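Local coordinates for protein ribonucleoside-diphosphate reductase (PDB 5IM3) that probably supplies deoxyribonucleotides for DNA synthesis by reducing ribonucleoside diphosphates, and binds dATP as an allosteric effector, at residues A273-F278 / V326-A331; C451-T456 / N482-I487; H560-F565 / T902-R907. All blocks are in the same frame, centred on the assembly; numbering follows the deposited sequence.

Contact 1: A273-F278 / V326-A331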
# COMPACT_ATOMS: atom_id res chain seq x y z
N ALA A 273 21.20 -26.36 57.61
CA ALA A 273 21.37 -26.67 59.02
C ALA A 273 22.42 -25.80 59.69
O ALA A 273 22.38 -25.64 60.92
CB ALA A 273 21.74 -28.15 59.19
N LYS A 274 23.36 -25.24 58.93
CA LYS A 274 24.36 -24.35 59.52
C LYS A 274 23.72 -23.16 60.22
O LYS A 274 24.33 -22.58 61.12
CB LYS A 274 25.33 -23.85 58.44
CG LYS A 274 26.34 -24.88 57.98
CD LYS A 274 27.45 -24.22 57.17
CE LYS A 274 28.35 -25.25 56.52
NZ LYS A 274 29.03 -26.12 57.52
N LEU A 275 22.51 -22.77 59.81
CA LEU A 275 21.85 -21.63 60.45
C LEU A 275 21.55 -21.89 61.92
O LEU A 275 21.31 -20.93 62.66
CB LEU A 275 20.57 -21.27 59.70
CG LEU A 275 20.71 -20.79 58.25
CD1 LEU A 275 19.46 -20.01 57.81
CD2 LEU A 275 21.95 -19.93 58.04
N LYS A 276 21.55 -23.15 62.36
CA LYS A 276 21.43 -23.44 63.78
C LYS A 276 22.66 -23.01 64.57
O LYS A 276 22.58 -22.91 65.80
CB LYS A 276 21.19 -24.94 63.99
CG LYS A 276 19.83 -25.41 63.53
CD LYS A 276 19.69 -26.91 63.71
CE LYS A 276 18.31 -27.38 63.31
NZ LYS A 276 18.17 -28.86 63.37
N GLU A 277 23.78 -22.77 63.90
CA GLU A 277 24.98 -22.29 64.58
C GLU A 277 24.89 -20.82 64.97
O GLU A 277 25.81 -20.31 65.62
CB GLU A 277 26.21 -22.51 63.69
CG GLU A 277 26.47 -23.98 63.34
CD GLU A 277 27.58 -24.15 62.32
OE1 GLU A 277 28.05 -23.13 61.77
OE2 GLU A 277 27.98 -25.31 62.06
N PHE A 278 23.82 -20.13 64.59
CA PHE A 278 23.61 -18.75 64.99
C PHE A 278 23.00 -18.69 66.39
O PHE A 278 22.42 -19.67 66.88
CB PHE A 278 22.70 -18.02 64.01
CG PHE A 278 23.38 -17.59 62.74
CD1 PHE A 278 23.49 -18.46 61.67
CD2 PHE A 278 23.88 -16.30 62.61
CE1 PHE A 278 24.11 -18.06 60.49
CE2 PHE A 278 24.50 -15.90 61.43
CZ PHE A 278 24.61 -16.78 60.38
N VAL A 326 17.72 -14.59 54.86
CA VAL A 326 18.65 -14.16 53.81
C VAL A 326 19.89 -13.55 54.44
O VAL A 326 21.02 -13.83 54.03
CB VAL A 326 17.95 -13.18 52.85
CG1 VAL A 326 18.89 -12.77 51.72
CG2 VAL A 326 16.68 -13.80 52.29
N ALA A 327 19.69 -12.71 55.46
CA ALA A 327 20.81 -12.10 56.15
C ALA A 327 21.72 -13.16 56.77
O ALA A 327 22.94 -13.09 56.65
CB ALA A 327 20.30 -11.13 57.22
N MET A 328 21.12 -14.14 57.44
CA MET A 328 21.90 -15.22 58.04
C MET A 328 22.66 -16.00 56.97
O MET A 328 23.86 -16.26 57.10
CB MET A 328 20.99 -16.15 58.84
CG MET A 328 20.42 -15.55 60.12
SD MET A 328 19.04 -16.50 60.81
CE MET A 328 19.90 -17.91 61.49
N GLY A 329 21.96 -16.37 55.89
CA GLY A 329 22.61 -17.11 54.82
C GLY A 329 23.80 -16.38 54.23
O GLY A 329 24.78 -17.01 53.83
N LEU A 330 23.73 -15.05 54.18
CA LEU A 330 24.84 -14.25 53.68
C LEU A 330 25.95 -14.06 54.70
O LEU A 330 27.02 -13.56 54.34
CB LEU A 330 24.32 -12.89 53.21
CG LEU A 330 23.44 -12.91 51.96
CD1 LEU A 330 22.89 -11.52 51.67
CD2 LEU A 330 24.21 -13.44 50.76
N ALA A 331 25.72 -14.44 55.96
CA ALA A 331 26.70 -14.24 57.02
C ALA A 331 27.20 -15.54 57.65
O ALA A 331 27.84 -15.50 58.71
CB ALA A 331 26.11 -13.34 58.12
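Met328 reaches out from helix 319-330, makes a Met-aromatic contact with Phe278 and packs on Leu275. The helix belongs to the all-alpha domain of the reductase large chain. Its partners lie in and just after a short 3-10 turn in the loop between helices 250-267 and 280-286. Met328 and Phe278 run alongside each other, pointing opposite ways. The CB of Met328 sits over one face of the Phe278 ring, 3.9 Å above its plane and offset toward the rim. The sulfur SD is farther off, 5.0 Å from the ring centroid, and approaches obliquely. At SD the chain bends (chi3 74°), which places CE between the two partners. There the Met328 CE lies 3.6 Å from Phe278 CD1 and 3.9 Å from Leu275 CB. It also meets the Leu275 O at 3.5 Å. Leu275 comes in at a slant, its CD2 4.0 Å from Met328 CB. The Leu275 carbonyl carbon lies at the edge of the Phe278 ring, in its plane. The contact is buried and has no hydrogen bond between the two segments. It consists mainly of apolar and Met-aromatic packing. Leu280 and Leu283 of helix 280-286 extend the packing around Met328, and Leu283 also touches Phe278. Arg337 makes a cation-pi contact with Phe278 and a salt bridge with Glu277. The far end of the phenylalanine ring meets the backbone of Met328. Phe278 CZ is 3.4 Å from Met328 O, a carbonyl that also accepts the backbone N-H of Ala331.

Contact 2: C451-T456 / N482-I487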
# COMPACT_ATOMS: atom_id res chain seq x y z
N CYS A 451 21.48 -15.27 25.41
CA CYS A 451 21.69 -14.27 24.38
C CYS A 451 23.01 -14.55 23.67
O CYS A 451 24.06 -14.60 24.32
CB CYS A 451 21.70 -12.85 24.96
SG CYS A 451 21.94 -11.54 23.71
N ALA A 452 22.96 -14.73 22.35
CA ALA A 452 24.15 -14.95 21.56
C ALA A 452 24.67 -13.64 20.99
O ALA A 452 23.90 -12.81 20.50
CB ALA A 452 23.87 -15.93 20.42
N TYR A 453 25.99 -13.45 21.07
CA TYR A 453 26.66 -12.25 20.58
C TYR A 453 27.52 -12.59 19.37
O TYR A 453 28.16 -13.64 19.33
CB TYR A 453 27.54 -11.63 21.67
CG TYR A 453 26.79 -10.87 22.74
CD1 TYR A 453 26.13 -11.55 23.76
CD2 TYR A 453 26.78 -9.49 22.75
CE1 TYR A 453 25.45 -10.86 24.75
CE2 TYR A 453 26.11 -8.79 23.74
CZ TYR A 453 25.45 -9.48 24.74
OH TYR A 453 24.77 -8.80 25.72
N LEU A 454 27.54 -11.69 18.39
CA LEU A 454 28.38 -11.86 17.21
C LEU A 454 28.96 -10.51 16.80
O LEU A 454 28.25 -9.50 16.78
CB LEU A 454 27.59 -12.46 16.05
CG LEU A 454 28.46 -13.10 14.96
CD1 LEU A 454 29.07 -14.40 15.47
CD2 LEU A 454 27.65 -13.33 13.70
N GLU A 455 30.25 -10.51 16.47
CA GLU A 455 30.93 -9.28 16.08
C GLU A 455 30.60 -8.92 14.64
O GLU A 455 30.30 -9.79 13.81
CB GLU A 455 32.44 -9.44 16.27
CG GLU A 455 33.21 -8.13 16.42
CD GLU A 455 34.56 -8.31 17.08
OE1 GLU A 455 34.69 -9.20 17.96
OE2 GLU A 455 35.49 -7.56 16.74
N THR A 456 30.65 -7.62 14.33
CA THR A 456 29.99 -7.09 13.14
C THR A 456 30.73 -7.41 11.83
O THR A 456 30.12 -7.29 10.76
CB THR A 456 29.83 -5.57 13.27
OG1 THR A 456 29.33 -5.26 14.58
CG2 THR A 456 28.83 -5.05 12.24
N ASN A 482 17.97 -15.12 22.34
CA ASN A 482 18.23 -13.71 22.11
C ASN A 482 19.54 -13.55 21.33
O ASN A 482 20.40 -14.43 21.32
CB ASN A 482 18.29 -12.94 23.43
CG ASN A 482 16.94 -12.87 24.14
OD1 ASN A 482 16.83 -13.21 25.31
ND2 ASN A 482 15.92 -12.41 23.43
N THR A 483 19.67 -12.40 20.68
CA THR A 483 20.83 -12.07 19.88
C THR A 483 21.26 -10.64 20.18
O THR A 483 20.42 -9.80 20.53
CB THR A 483 20.55 -12.21 18.37
OG1 THR A 483 19.44 -11.38 18.03
CG2 THR A 483 20.23 -13.65 17.99
N ALA A 484 22.56 -10.37 20.05
CA ALA A 484 23.07 -9.02 20.24
C ALA A 484 24.27 -8.80 19.33
O ALA A 484 25.07 -9.71 19.12
CB ALA A 484 23.46 -8.76 21.69
N ASN A 485 24.38 -7.58 18.81
CA ASN A 485 25.55 -7.18 18.04
C ASN A 485 26.69 -6.77 18.97
O ASN A 485 26.49 -6.04 19.94
CB ASN A 485 25.22 -6.00 17.12
CG ASN A 485 24.31 -6.40 15.97
OD1 ASN A 485 23.17 -5.93 15.87
ND2 ASN A 485 24.81 -7.24 15.08
N TRP A 486 27.89 -7.25 18.65
CA TRP A 486 29.13 -6.87 19.34
C TRP A 486 29.89 -5.96 18.38
O TRP A 486 30.63 -6.42 17.51
CB TRP A 486 29.92 -8.13 19.73
CG TRP A 486 31.05 -7.92 20.68
CD1 TRP A 486 32.37 -8.22 20.47
CD2 TRP A 486 30.97 -7.39 22.01
NE1 TRP A 486 33.11 -7.91 21.58
CE2 TRP A 486 32.28 -7.40 22.54
CE3 TRP A 486 29.93 -6.91 22.80
CZ2 TRP A 486 32.57 -6.94 23.83
CZ3 TRP A 486 30.22 -6.45 24.08
CH2 TRP A 486 31.53 -6.47 24.58
N ILE A 487 29.70 -4.65 18.52
CA ILE A 487 30.01 -3.69 17.47
C ILE A 487 31.35 -3.03 17.79
O ILE A 487 31.46 -2.38 18.84
CB ILE A 487 28.91 -2.63 17.32
CG1 ILE A 487 27.54 -3.31 17.15
CG2 ILE A 487 29.21 -1.72 16.13
CD1 ILE A 487 26.37 -2.34 17.24
O HOH W 1 27.53 -7.36 15.23
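In Tyr453, chi1 of -76° sets CG beside the backbone N, and chi2 of 78° turns the ring face to Ala484 CB. Trp486 and Glu455 both place CG anti to the backbone N, and their side chains meet across the two strands. The strands run parallel and belong to the beta-alpha-beta unit 450-455, 461-465, 482-487 of the ten-stranded alpha-beta barrel. Four good backbone hydrogen bonds join them. Ala452 N gives to Asn482 O, Ala484 N to Ala452 O, Leu454 N to Ala484 O, and Trp486 N to Leu454 O. Cys451, Tyr453, Ala484, Glu455 and Trp486 share one face of the sheet. There the CB of Ala484 makes a CH-pi contact, 3.3 Å above the Tyr453 ring plane and offset toward the rim. Cys451 SG touches the same methyl group at 3.8 Å. The Tyr453 OH is hydrogen-bonded to Asn585 O. Glu455 crosses Trp486 with its carboxylate plane 72° from the indole. Its OE1 lies at the edge of the indole, in plane, 3.6 Å from Trp486 CD1. The same oxygen is hydrogen-bonded to His513, while OE2 forms a salt bridge with Lys566. Leu454 and Asn485 lie on the other face, where helix 461-465 packs on them. Beside the sheet, a water donates to Leu454 O at 2.7 Å and accepts from Asn485 ND2 at 2.7 Å. It is also hydrogen-bonded to Thr456 OG1, 2.8 Å away.

Contact 3: H560-F565 / T902-R907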
# COMPACT_ATOMS: atom_id res chain seq x y z
N HIS A 560 15.56 -7.55 17.69
CA HIS A 560 16.88 -8.16 17.82
C HIS A 560 17.60 -8.03 16.49
O HIS A 560 16.96 -7.87 15.44
CB HIS A 560 16.76 -9.64 18.21
CG HIS A 560 16.03 -9.87 19.50
ND1 HIS A 560 14.66 -10.00 19.55
CD2 HIS A 560 16.47 -9.98 20.77
CE1 HIS A 560 14.29 -10.18 20.81
NE2 HIS A 560 15.37 -10.17 21.57
N PRO A 561 18.94 -8.08 16.49
CA PRO A 561 19.81 -8.16 17.67
C PRO A 561 19.97 -6.82 18.37
O PRO A 561 19.87 -5.77 17.73
CB PRO A 561 21.15 -8.64 17.11
CG PRO A 561 20.86 -9.12 15.72
CD PRO A 561 19.71 -8.31 15.25
N TRP A 562 20.22 -6.85 19.68
CA TRP A 562 20.51 -5.63 20.41
C TRP A 562 21.85 -5.05 19.96
O TRP A 562 22.65 -5.71 19.29
CB TRP A 562 20.51 -5.89 21.91
CG TRP A 562 19.21 -6.46 22.40
CD1 TRP A 562 17.96 -6.11 22.00
CD2 TRP A 562 19.04 -7.50 23.37
NE1 TRP A 562 17.01 -6.85 22.66
CE2 TRP A 562 17.65 -7.72 23.51
CE3 TRP A 562 19.92 -8.27 24.14
CZ2 TRP A 562 17.13 -8.67 24.39
CZ3 TRP A 562 19.40 -9.22 25.00
CH2 TRP A 562 18.02 -9.41 25.12
N LEU A 563 22.10 -3.81 20.35
CA LEU A 563 23.31 -3.08 19.97
C LEU A 563 24.17 -2.87 21.21
O LEU A 563 23.76 -2.18 22.15
CB LEU A 563 22.95 -1.74 19.33
CG LEU A 563 22.58 -1.72 17.84
CD1 LEU A 563 21.46 -2.69 17.51
CD2 LEU A 563 22.18 -0.31 17.43
N THR A 564 25.37 -3.46 21.21
CA THR A 564 26.35 -3.27 22.27
C THR A 564 27.70 -2.96 21.64
O THR A 564 27.98 -3.39 20.52
CB THR A 564 26.46 -4.51 23.18
OG1 THR A 564 27.03 -5.60 22.45
CG2 THR A 564 25.08 -4.92 23.71
N PHE A 565 28.53 -2.23 22.37
CA PHE A 565 29.75 -1.64 21.80
C PHE A 565 30.98 -2.26 22.45
O PHE A 565 31.21 -2.11 23.65
CB PHE A 565 29.72 -0.13 21.96
CG PHE A 565 28.56 0.51 21.26
CD1 PHE A 565 28.50 0.52 19.88
CD2 PHE A 565 27.51 1.06 21.98
CE1 PHE A 565 27.43 1.09 19.23
CE2 PHE A 565 26.44 1.63 21.33
CZ PHE A 565 26.39 1.65 19.95
N THR A 902 26.33 -0.17 26.20
CA THR A 902 25.31 -1.11 25.78
C THR A 902 23.98 -0.40 25.57
O THR A 902 23.72 0.66 26.14
CB THR A 902 25.11 -2.23 26.81
OG1 THR A 902 24.88 -1.64 28.10
CG2 THR A 902 26.33 -3.14 26.88
N THR A 903 23.14 -1.00 24.73
CA THR A 903 21.72 -0.70 24.69
C THR A 903 20.97 -2.01 24.79
O THR A 903 21.53 -3.09 24.55
CB THR A 903 21.30 0.07 23.41
OG1 THR A 903 21.38 -0.80 22.27
CG2 THR A 903 22.18 1.29 23.19
N TYR A 904 19.70 -1.92 25.15
CA TYR A 904 18.90 -3.09 25.48
C TYR A 904 17.71 -3.16 24.53
O TYR A 904 17.86 -2.96 23.33
CB TYR A 904 18.49 -3.02 26.96
CG TYR A 904 18.05 -4.32 27.60
CD1 TYR A 904 18.28 -5.55 26.99
CD2 TYR A 904 17.38 -4.32 28.82
CE1 TYR A 904 17.87 -6.73 27.59
CE2 TYR A 904 16.96 -5.49 29.42
CZ TYR A 904 17.21 -6.69 28.80
OH TYR A 904 16.80 -7.86 29.40
N TYR A 905 16.51 -3.43 25.06
CA TYR A 905 15.33 -3.52 24.21
C TYR A 905 15.05 -2.19 23.53
O TYR A 905 15.29 -1.11 24.07
CB TYR A 905 14.10 -3.91 25.03
CG TYR A 905 14.05 -5.36 25.45
CD1 TYR A 905 13.68 -6.34 24.55
CD2 TYR A 905 14.35 -5.73 26.75
CE1 TYR A 905 13.61 -7.67 24.93
CE2 TYR A 905 14.28 -7.05 27.14
CZ TYR A 905 13.92 -8.02 26.23
OH TYR A 905 13.86 -9.34 26.62
N LEU A 906 14.51 -2.28 22.31
CA LEU A 906 13.90 -1.15 21.64
C LEU A 906 12.39 -1.30 21.74
O LEU A 906 11.83 -2.33 21.33
CB LEU A 906 14.34 -1.06 20.18
CG LEU A 906 13.57 -0.04 19.32
CD1 LEU A 906 13.83 1.38 19.80
CD2 LEU A 906 13.94 -0.20 17.86
N ARG A 907 11.72 -0.30 22.30
CA ARG A 907 10.27 -0.22 22.32
C ARG A 907 9.87 0.87 21.34
O ARG A 907 10.14 2.05 21.56
CB ARG A 907 9.76 0.08 23.73
CG ARG A 907 10.17 -0.96 24.76
CD ARG A 907 9.32 -2.22 24.66
NE ARG A 907 9.66 -3.18 25.71
CZ ARG A 907 10.40 -4.28 25.53
NH1 ARG A 907 10.89 -4.58 24.33
NH2 ARG A 907 10.64 -5.08 26.56
O HOH W 2 19.68 -2.45 21.53
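Trp562 makes edge-to-face (T-shaped) contacts with Tyr904 and Tyr905, giving its face to one and its edge to the other. Tyr904 turns an edge toward the face of the indole, with the planes at 74°. Its CD1 stands over the centre of that face, and its CE1 comes within 3.6 Å of Trp562 CH2. Over the opposite face lies His560 CD2, toward the rim. The edge of Trp562 points at the face of Tyr905, with the planes at 72°. Trp562 CZ2 is 3.7 Å from Tyr905 CE1. Arg907 NH2 lies over the opposite face of Tyr905, toward the rim, and Tyr905 CD2 sits over the centre of the Tyr904 ring. The three rings form an aromatic cluster at the start of barrel strand 562-565. The adjacent tyrosines are consistent with the pair that carries the radical toward the active site in class I reductases. Hydrogen bonds join the backbones next to the rings. Leu563 O accepts two bonds from Thr903: OG1 at 2.8 Å lies on a lone pair in the carbonyl plane, while N at 2.9 Å comes nearly along the C=O axis. A water bridges Leu563 N and Tyr904 O and lies close to Thr903 OG1. At the far end a single bridge pairs Thr564 with Thr902. CG2 of Thr564 touches CG2 of Thr902 at 3.8 Å, while Thr902 OG1 bonds to the Thr588 carbonyl.

From the N terminus the chain closes the three contacts in series, and none nests in or crosses another. Contact 1 closes a loop of 47 residues at the all-alpha domain. Its nearest atoms are about 25 Å from contact 2 and about 23 Å from contact 3. Contact 2 closes a loop of 25 residues and pairs neighbouring barrel strands. Contact 3 closes the longest, 336 residues, and brings the segment 902-907 near the end of the modelled chain back to strand 562-565. Contacts 2 and 3 touch, because strands 482-487 and 562-565 are sheet neighbours. Asn485 probably bonds through N to Trp562 O and through O to Thr564 OG1.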